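Long-range contact in esterase A (Caulobacter crescentus, PDB 5GKV), which probably hydrolyses ester substrates as a penicillin-binding-protein homologue of the beta-lactamase family: residues N34-A46 / D56-F70. Sequence-based numbering, arbitrary orientation.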
ATOM      1  N   ASN A  34      19.413 -12.528   1.326  1.00 20.84           N
ATOM      2  CA  ASN A  34      19.015 -11.329   0.571  1.00 20.62           C
ATOM      3  C   ASN A  34      20.109 -10.263   0.600  1.00 19.91           C
ATOM      4  O   ASN A  34      20.267  -9.511  -0.367  1.00 18.36           O
ATOM      5  CB  ASN A  34      17.709 -10.714   1.116  1.00 18.52           C
ATOM      6  CG  ASN A  34      16.461 -11.482   0.704  1.00 20.23           C
ATOM      7  OD1 ASN A  34      16.499 -12.325  -0.191  1.00 20.51           O
ATOM      8  ND2 ASN A  34      15.345 -11.201   1.375  1.00 15.13           N
ATOM      9  N   PHE A  35      20.851 -10.162   1.705  1.00 17.91           N
ATOM     10  CA  PHE A  35      21.930  -9.186   1.788  1.00 19.91           C
ATOM     11  C   PHE A  35      23.196  -9.629   1.054  1.00 23.97           C
ATOM     12  O   PHE A  35      24.059  -8.786   0.776  1.00 18.24           O
ATOM     13  CB  PHE A  35      22.249  -8.884   3.255  1.00 18.70           C
ATOM     14  CG  PHE A  35      21.189  -8.060   3.935  1.00 19.03           C
ATOM     15  CD1 PHE A  35      21.303  -6.675   3.995  1.00 18.79           C
ATOM     16  CD2 PHE A  35      20.060  -8.668   4.484  1.00 15.22           C
ATOM     17  CE1 PHE A  35      20.328  -5.896   4.608  1.00 17.36           C
ATOM     18  CE2 PHE A  35      19.059  -7.902   5.086  1.00 17.88           C
ATOM     19  CZ  PHE A  35      19.196  -6.502   5.157  1.00 16.83           C
ATOM     20  N   ALA A  36      23.313 -10.912   0.704  1.00 26.17           N
ATOM     21  CA  ALA A  36      24.506 -11.385   0.006  1.00 28.45           C
ATOM     22  C   ALA A  36      24.590 -10.806  -1.402  1.00 37.20           C
ATOM     23  O   ALA A  36      23.575 -10.539  -2.057  1.00 32.09           O
ATOM     24  CB  ALA A  36      24.522 -12.911  -0.067  1.00 30.66           C
ATOM     25  N   ASP A  37      25.827 -10.603  -1.865  1.00 38.49           N
ATOM     26  CA  ASP A  37      26.091 -10.133  -3.231  1.00 42.02           C
ATOM     27  C   ASP A  37      25.368  -8.816  -3.520  1.00 38.38           C
ATOM     28  O   ASP A  37      24.827  -8.601  -4.608  1.00 33.67           O
ATOM     29  CB  ASP A  37      25.719 -11.207  -4.263  1.00 46.38           C
ATOM     30  CG  ASP A  37      26.280 -12.577  -3.900  1.00 49.66           C
ATOM     31  OD1 ASP A  37      25.488 -13.547  -3.807  1.00 51.80           O
ATOM     32  OD2 ASP A  37      27.505 -12.665  -3.665  1.00 41.69           O
ATOM     33  N   GLY A  38      25.342  -7.938  -2.520  1.00 38.76           N
ATOM     34  CA  GLY A  38      24.773  -6.609  -2.684  1.00 32.96           C
ATOM     35  C   GLY A  38      23.302  -6.566  -3.039  1.00 28.79           C
ATOM     36  O   GLY A  38      22.886  -5.695  -3.811  1.00 24.22           O
ATOM     37  N   GLY A  39      22.494  -7.467  -2.476  1.00 25.17           N
ATOM     38  CA  GLY A  39      21.076  -7.440  -2.808  1.00 23.46           C
ATOM     39  C   GLY A  39      20.261  -6.378  -2.092  1.00 22.95           C
ATOM     40  O   GLY A  39      19.099  -6.138  -2.461  1.00 20.61           O
ATOM     41  N   GLU A  40      20.846  -5.725  -1.089  1.00 17.85           N
ATOM     42  CA  GLU A  40      20.116  -4.813  -0.221  1.00 13.99           C
ATOM     43  C   GLU A  40      20.939  -3.566   0.039  1.00 16.69           C
ATOM     44  O   GLU A  40      22.161  -3.541  -0.167  1.00 18.02           O
ATOM     45  CB  GLU A  40      19.791  -5.467   1.140  1.00 17.11           C
ATOM     46  CG  GLU A  40      18.869  -6.682   1.063  1.00 17.42           C
ATOM     47  CD  GLU A  40      17.388  -6.315   0.889  1.00 17.75           C
ATOM     48  OE1 GLU A  40      17.066  -5.229   0.349  1.00 17.47           O
ATOM     49  OE2 GLU A  40      16.536  -7.132   1.306  1.00 17.85           O
ATOM     50  N   LEU A  41      20.248  -2.536   0.539  1.00 14.95           N
ATOM     51  CA  LEU A  41      20.895  -1.479   1.315  1.00 13.72           C
ATOM     52  C   LEU A  41      20.553  -1.720   2.784  1.00 12.68           C
ATOM     53  O   LEU A  41      21.387  -2.218   3.540  1.00 14.54           O
ATOM     54  CB  LEU A  41      20.455  -0.092   0.846  1.00 14.09           C
ATOM     55  CG  LEU A  41      21.034   1.110   1.602  1.00 14.22           C
ATOM     56  CD1 LEU A  41      22.582   1.056   1.580  1.00 14.22           C
ATOM     57  CD2 LEU A  41      20.533   2.424   0.999  1.00 16.24           C
ATOM     58  N   GLY A  42      19.317  -1.422   3.182  1.00 13.37           N
ATOM     59  CA  GLY A  42      18.816  -1.843   4.477  1.00 12.53           C
ATOM     60  C   GLY A  42      17.405  -2.382   4.342  1.00 13.73           C
ATOM     61  O   GLY A  42      16.683  -2.073   3.380  1.00 12.94           O
ATOM     62  N   ALA A  43      17.010  -3.204   5.319  1.00 13.95           N
ATOM     63  CA  ALA A  43      15.691  -3.818   5.239  1.00 13.50           C
ATOM     64  C   ALA A  43      15.247  -4.309   6.611  1.00 13.83           C
ATOM     65  O   ALA A  43      16.063  -4.581   7.502  1.00 13.20           O
ATOM     66  CB  ALA A  43      15.678  -4.983   4.236  1.00 11.69           C
ATOM     67  N   ARG A  44      13.938  -4.451   6.749  1.00 12.54           N
ATOM     68  CA  ARG A  44      13.350  -5.043   7.941  1.00 13.97           C
ATOM     69  C   ARG A  44      12.192  -5.929   7.506  1.00 15.60           C
ATOM     70  O   ARG A  44      11.410  -5.561   6.614  1.00 14.21           O
ATOM     71  CB  ARG A  44      12.883  -3.953   8.922  1.00 13.18           C
ATOM     72  CG  ARG A  44      12.514  -4.463  10.316  1.00 13.77           C
ATOM     73  CD  ARG A  44      12.186  -3.292  11.230  1.00 11.56           C
ATOM     74  NE  ARG A  44      12.003  -3.674  12.631  1.00 13.40           N
ATOM     75  CZ  ARG A  44      11.734  -2.782  13.586  1.00 17.60           C
ATOM     76  NH1 ARG A  44      11.600  -1.492  13.268  1.00 13.71           N
ATOM     77  NH2 ARG A  44      11.578  -3.169  14.832  1.00 13.38           N
ATOM     78  N   PHE A  45      12.108  -7.116   8.102  1.00 13.96           N
ATOM     79  CA  PHE A  45      11.041  -8.058   7.782  1.00 13.80           C
ATOM     80  C   PHE A  45      10.392  -8.479   9.083  1.00 14.85           C
ATOM     81  O   PHE A  45      11.083  -8.905  10.012  1.00 13.57           O
ATOM     82  CB  PHE A  45      11.541  -9.305   7.047  1.00 12.32           C
ATOM     83  CG  PHE A  45      10.446 -10.311   6.751  1.00 11.39           C
ATOM     84  CD1 PHE A  45       9.514 -10.069   5.747  1.00 12.82           C
ATOM     85  CD2 PHE A  45      10.359 -11.507   7.466  1.00 14.49           C
ATOM     86  CE1 PHE A  45       8.492 -10.993   5.469  1.00 13.28           C
ATOM     87  CE2 PHE A  45       9.350 -12.441   7.192  1.00 14.28           C
ATOM     88  CZ  PHE A  45       8.417 -12.186   6.190  1.00 12.16           C
ATOM     89  N   ALA A  46       9.072  -8.388   9.132  1.00 13.03           N
ATOM     90  CA  ALA A  46       8.318  -8.741  10.322  1.00 13.65           C
ATOM     91  C   ALA A  46       7.220  -9.718   9.945  1.00 16.38           C
ATOM     92  O   ALA A  46       6.570  -9.559   8.906  1.00 16.94           O
ATOM     93  CB  ALA A  46       7.721  -7.492  10.999  1.00 12.59           C
ATOM     94  N   ASP A  56      11.102 -10.384  13.688  1.00 17.13           N
ATOM     95  CA  ASP A  56      11.347  -8.976  13.383  1.00 14.26           C
ATOM     96  C   ASP A  56      12.854  -8.836  13.188  1.00 15.22           C
ATOM     97  O   ASP A  56      13.595  -8.705  14.166  1.00 15.92           O
ATOM     98  CB  ASP A  56      10.811  -8.084  14.499  1.00 16.84           C
ATOM     99  CG  ASP A  56      11.156  -6.618  14.306  1.00 19.73           C
ATOM    100  OD1 ASP A  56      11.430  -6.210  13.158  1.00 15.73           O
ATOM    101  OD2 ASP A  56      11.151  -5.868  15.318  1.00 19.35           O
ATOM    102  N   LEU A  57      13.301  -8.906  11.938  1.00 14.19           N
ATOM    103  CA  LEU A  57      14.722  -8.909  11.614  1.00 13.59           C
ATOM    104  C   LEU A  57      15.109  -7.638  10.874  1.00 14.55           C
ATOM    105  O   LEU A  57      14.369  -7.175  10.001  1.00 14.54           O
ATOM    106  CB  LEU A  57      15.091 -10.114  10.753  1.00 14.74           C
ATOM    107  CG  LEU A  57      14.988 -11.474  11.430  1.00 18.30           C
ATOM    108  CD1 LEU A  57      15.237 -12.531  10.383  1.00 19.61           C
ATOM    109  CD2 LEU A  57      15.991 -11.581  12.575  1.00 18.80           C
ATOM    110  N   MET A  58      16.296  -7.121  11.200  1.00 14.23           N
ATOM    111  CA  MET A  58      16.854  -5.898  10.632  1.00 13.09           C
ATOM    112  C   MET A  58      18.222  -6.192  10.040  1.00 14.46           C
ATOM    113  O   MET A  58      18.983  -6.981  10.600  1.00 14.62           O
ATOM    114  CB  MET A  58      16.998  -4.819  11.713  1.00 15.03           C
ATOM    115  CG  MET A  58      15.662  -4.254  12.219  1.00 13.54           C
ATOM    116  SD  MET A  58      15.892  -3.391  13.789  1.00 16.79           S
ATOM    117  CE  MET A  58      16.146  -4.811  14.875  1.00 16.71           C
ATOM    118  N   GLY A  59      18.558  -5.544   8.922  1.00 16.04           N
ATOM    119  CA  GLY A  59      19.897  -5.692   8.381  1.00 14.10           C
ATOM    120  C   GLY A  59      20.312  -4.471   7.592  1.00 15.42           C
ATOM    121  O   GLY A  59      19.468  -3.700   7.117  1.00 14.28           O
ATOM    122  N   GLY A  60      21.636  -4.283   7.487  1.00 11.01           N
ATOM    123  CA  GLY A  60      22.149  -3.249   6.595  1.00 14.46           C
ATOM    124  C   GLY A  60      21.950  -1.827   7.113  1.00 14.20           C
ATOM    125  O   GLY A  60      21.985  -1.562   8.323  1.00 14.10           O
ATOM    126  N   PHE A  61      21.713  -0.897   6.176  1.00 13.30           N
ATOM    127  CA  PHE A  61      21.929   0.526   6.432  1.00 14.54           C
ATOM    128  C   PHE A  61      20.744   1.385   6.023  1.00 13.67           C
ATOM    129  O   PHE A  61      20.061   1.113   5.031  1.00 13.47           O
ATOM    130  CB  PHE A  61      23.196   1.006   5.706  1.00 13.90           C
ATOM    131  CG  PHE A  61      24.385   0.172   6.047  1.00 13.89           C
ATOM    132  CD1 PHE A  61      24.719  -0.948   5.273  1.00 17.00           C
ATOM    133  CD2 PHE A  61      25.115   0.439   7.194  1.00 18.64           C
ATOM    134  CE1 PHE A  61      25.804  -1.754   5.625  1.00 21.39           C
ATOM    135  CE2 PHE A  61      26.212  -0.369   7.544  1.00 19.04           C
ATOM    136  CZ  PHE A  61      26.538  -1.464   6.756  1.00 22.16           C
ATOM    137  N   ALA A  62      20.527   2.443   6.813  1.00 13.24           N
ATOM    138  CA  ALA A  62      19.474   3.409   6.524  1.00 14.95           C
ATOM    139  C   ALA A  62      19.915   4.423   5.479  1.00 16.07           C
ATOM    140  O   ALA A  62      19.075   4.973   4.768  1.00 14.99           O
ATOM    141  CB  ALA A  62      19.073   4.140   7.811  1.00 15.59           C
ATOM    142  N   ASP A  63      21.222   4.656   5.353  1.00 19.57           N
ATOM    143  CA  ASP A  63      21.757   5.737   4.529  1.00 17.62           C
ATOM    144  C   ASP A  63      22.548   5.196   3.335  1.00 18.81           C
ATOM    145  O   ASP A  63      23.124   4.103   3.390  1.00 17.75           O
ATOM    146  CB  ASP A  63      22.661   6.653   5.369  1.00 20.52           C
ATOM    147  CG  ASP A  63      23.915   5.941   5.881  1.00 18.79           C
ATOM    148  OD1 ASP A  63      23.820   4.769   6.332  1.00 18.00           O
ATOM    149  OD2 ASP A  63      25.004   6.552   5.834  1.00 18.50           O
ATOM    150  N   ARG A  64      22.574   5.978   2.244  1.00 18.79           N
ATOM    151  CA  ARG A  64      23.309   5.546   1.055  1.00 17.27           C
ATOM    152  C   ARG A  64      24.807   5.420   1.320  1.00 16.64           C
ATOM    153  O   ARG A  64      25.476   4.625   0.660  1.00 19.23           O
ATOM    154  CB  ARG A  64      23.054   6.492  -0.125  1.00 20.79           C
ATOM    155  CG  ARG A  64      21.728   6.201  -0.875  1.00 26.65           C
ATOM    156  CD  ARG A  64      21.475   7.194  -2.024  1.00 26.83           C
ATOM    157  NE  ARG A  64      21.451   8.574  -1.542  1.00 29.01           N
ATOM    158  CZ  ARG A  64      20.336   9.242  -1.256  1.00 31.96           C
ATOM    159  NH1 ARG A  64      19.155   8.653  -1.403  1.00 31.45           N
ATOM    160  NH2 ARG A  64      20.394  10.496  -0.827  1.00 35.69           N
ATOM    161  N   LYS A  65      25.347   6.172   2.286  1.00 17.49           N
ATOM    162  CA  LYS A  65      26.767   6.080   2.631  1.00 20.31           C
ATOM    163  C   LYS A  65      27.119   4.837   3.445  1.00 16.83           C
ATOM    164  O   LYS A  65      28.311   4.580   3.664  1.00 17.26           O
ATOM    165  CB  LYS A  65      27.209   7.324   3.411  1.00 16.38           C
ATOM    166  CG  LYS A  65      27.306   8.594   2.584  1.00 21.29           C
ATOM    167  CD  LYS A  65      27.968   9.707   3.387  1.00 24.45           C
ATOM    168  CE  LYS A  65      27.328  11.059   3.136  1.00 40.84           C
ATOM    169  NZ  LYS A  65      27.950  12.094   4.028  1.00 46.62           N
ATOM    170  N   ARG A  66      26.124   4.062   3.879  1.00 17.18           N
ATOM    171  CA  ARG A  66      26.342   2.853   4.688  1.00 16.04           C
ATOM    172  C   ARG A  66      27.083   3.165   5.988  1.00 18.95           C
ATOM    173  O   ARG A  66      27.917   2.381   6.443  1.00 18.79           O
ATOM    174  CB  ARG A  66      27.087   1.766   3.900  1.00 17.41           C
ATOM    175  CG  ARG A  66      26.287   1.204   2.736  1.00 14.36           C
ATOM    176  CD  ARG A  66      27.027   0.086   1.982  1.00 18.99           C
ATOM    177  NE  ARG A  66      26.094  -0.372   0.969  1.00 15.28           N
ATOM    178  CZ  ARG A  66      25.344  -1.461   1.075  1.00 17.55           C
ATOM    179  NH1 ARG A  66      25.471  -2.270   2.115  1.00 19.75           N
ATOM    180  NH2 ARG A  66      24.472  -1.743   0.122  1.00 14.04           N
ATOM    181  N   GLN A  67      26.782   4.314   6.584  1.00 17.71           N
ATOM    182  CA  GLN A  67      27.335   4.695   7.880  1.00 14.30           C
ATOM    183  C   GLN A  67      26.325   4.638   9.017  1.00 19.53           C
ATOM    184  O   GLN A  67      26.711   4.859  10.168  1.00 18.21           O
ATOM    185  CB  GLN A  67      27.914   6.119   7.811  1.00 19.42           C
ATOM    186  CG  GLN A  67      29.081   6.249   6.805  1.00 21.05           C
ATOM    187  CD  GLN A  67      29.441   7.692   6.469  1.00 24.05           C
ATOM    188  OE1 GLN A  67      28.777   8.621   6.915  1.00 24.81           O
ATOM    189  NE2 GLN A  67      30.508   7.882   5.678  1.00 16.24           N
ATOM    190  N   VAL A  68      25.050   4.385   8.732  1.00 16.82           N
ATOM    191  CA  VAL A  68      23.987   4.440   9.741  1.00 17.48           C
ATOM    192  C   VAL A  68      23.194   3.141   9.661  1.00 18.10           C
ATOM    193  O   VAL A  68      22.725   2.788   8.574  1.00 15.93           O
ATOM    194  CB  VAL A  68      23.044   5.634   9.520  1.00 19.81           C
ATOM    195  CG1 VAL A  68      21.879   5.608  10.546  1.00 17.95           C
ATOM    196  CG2 VAL A  68      23.801   6.959   9.548  1.00 22.24           C
ATOM    197  N   PRO A  69      23.004   2.409  10.751  1.00 18.26           N
ATOM    198  CA  PRO A  69      22.281   1.133  10.645  1.00 15.29           C
ATOM    199  C   PRO A  69      20.792   1.336  10.388  1.00 15.06           C
ATOM    200  O   PRO A  69      20.172   2.285  10.884  1.00 15.78           O
ATOM    201  CB  PRO A  69      22.530   0.463  12.005  1.00 16.84           C
ATOM    202  CG  PRO A  69      22.937   1.574  12.915  1.00 22.46           C
ATOM    203  CD  PRO A  69      23.641   2.582  12.072  1.00 19.40           C
ATOM    204  N   PHE A  70      20.223   0.424   9.595  1.00 11.91           N
ATOM    205  CA  PHE A  70      18.770   0.321   9.443  1.00 13.65           C
ATOM    206  C   PHE A  70      18.217  -0.308  10.718  1.00 15.60           C
ATOM    207  O   PHE A  70      18.385  -1.511  10.940  1.00 15.81           O
ATOM    208  CB  PHE A  70      18.441  -0.523   8.216  1.00 14.44           C
ATOM    209  CG  PHE A  70      17.040  -0.337   7.687  1.00 12.81           C
ATOM    210  CD1 PHE A  70      15.955  -0.966   8.313  1.00 14.25           C
ATOM    211  CD2 PHE A  70      16.803   0.445   6.559  1.00 13.39           C
ATOM    212  CE1 PHE A  70      14.682  -0.833   7.814  1.00 14.00           C
ATOM    213  CE2 PHE A  70      15.515   0.593   6.053  1.00 13.92           C
ATOM    214  CZ  PHE A  70      14.451  -0.027   6.680  1.00 15.20           C
TER
HETATM  215  O   HOH W   1      23.359  -4.043   2.770  1.00 17.29           O
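Arg44 and Asp56 join the two strands of an antiparallel hairpin through a side-on, two-pronged salt bridge. NE of Arg44 donates to OD1 of Asp56 at 2.7 Å and NH2 of Arg44 to OD2 of Asp56 at 2.8 Å, each oxygen offering its syn lone pair, with the guanidinium and carboxylate planes only 20° apart. Arg44 reaches this diagonal neighbour because CG stands anti to the backbone N (chi1 -168°) and the chain beyond is fully extended. Met58, directly across from Arg44, runs alongside it and sets SD over one guanidinium face, toward the rim. The third nitrogen, NH1, bonds to Pro72 O.

Beneath these side chains, paired backbone bonds link Ala43 with Gly59 and Phe45 with Leu57. Phe70 lies flat against strand 42-46, with Ala43 N 3.7 Å above its ring centre. On the opposite sheet face, Phe35 of helix 25-35 brings CE1 to within 3.3 Å of Gly59 C, where glycine leaves room for the ring; Glu40 CG sits over the centre of that ring.

Past the strands, Phe61 N bonds to Leu41 O from above the carbonyl plane. Arg66 reaches back to Glu40 O, its NH2 2.9 Å away on an in-plane lone pair, while Leu41 CD1 rests on one guanidinium face. A water accepts from Arg66 NH1 and lies within hydrogen-bonding distance of Leu41 O. The type I turn from Asp63 to Arg66 carries this arginine, and the Asp63 carboxylate receives the backbone N-H groups of Gln67 and Val68. The hairpin, between strands 16-17 and 356-362 of the antiparallel sheet, is thus tied by charge at one end and by arginine-to-carbonyl bonding at the other; the bidentate pairing, backed by Pro72 O, probably favours the ionised forms of Arg44 and Asp56.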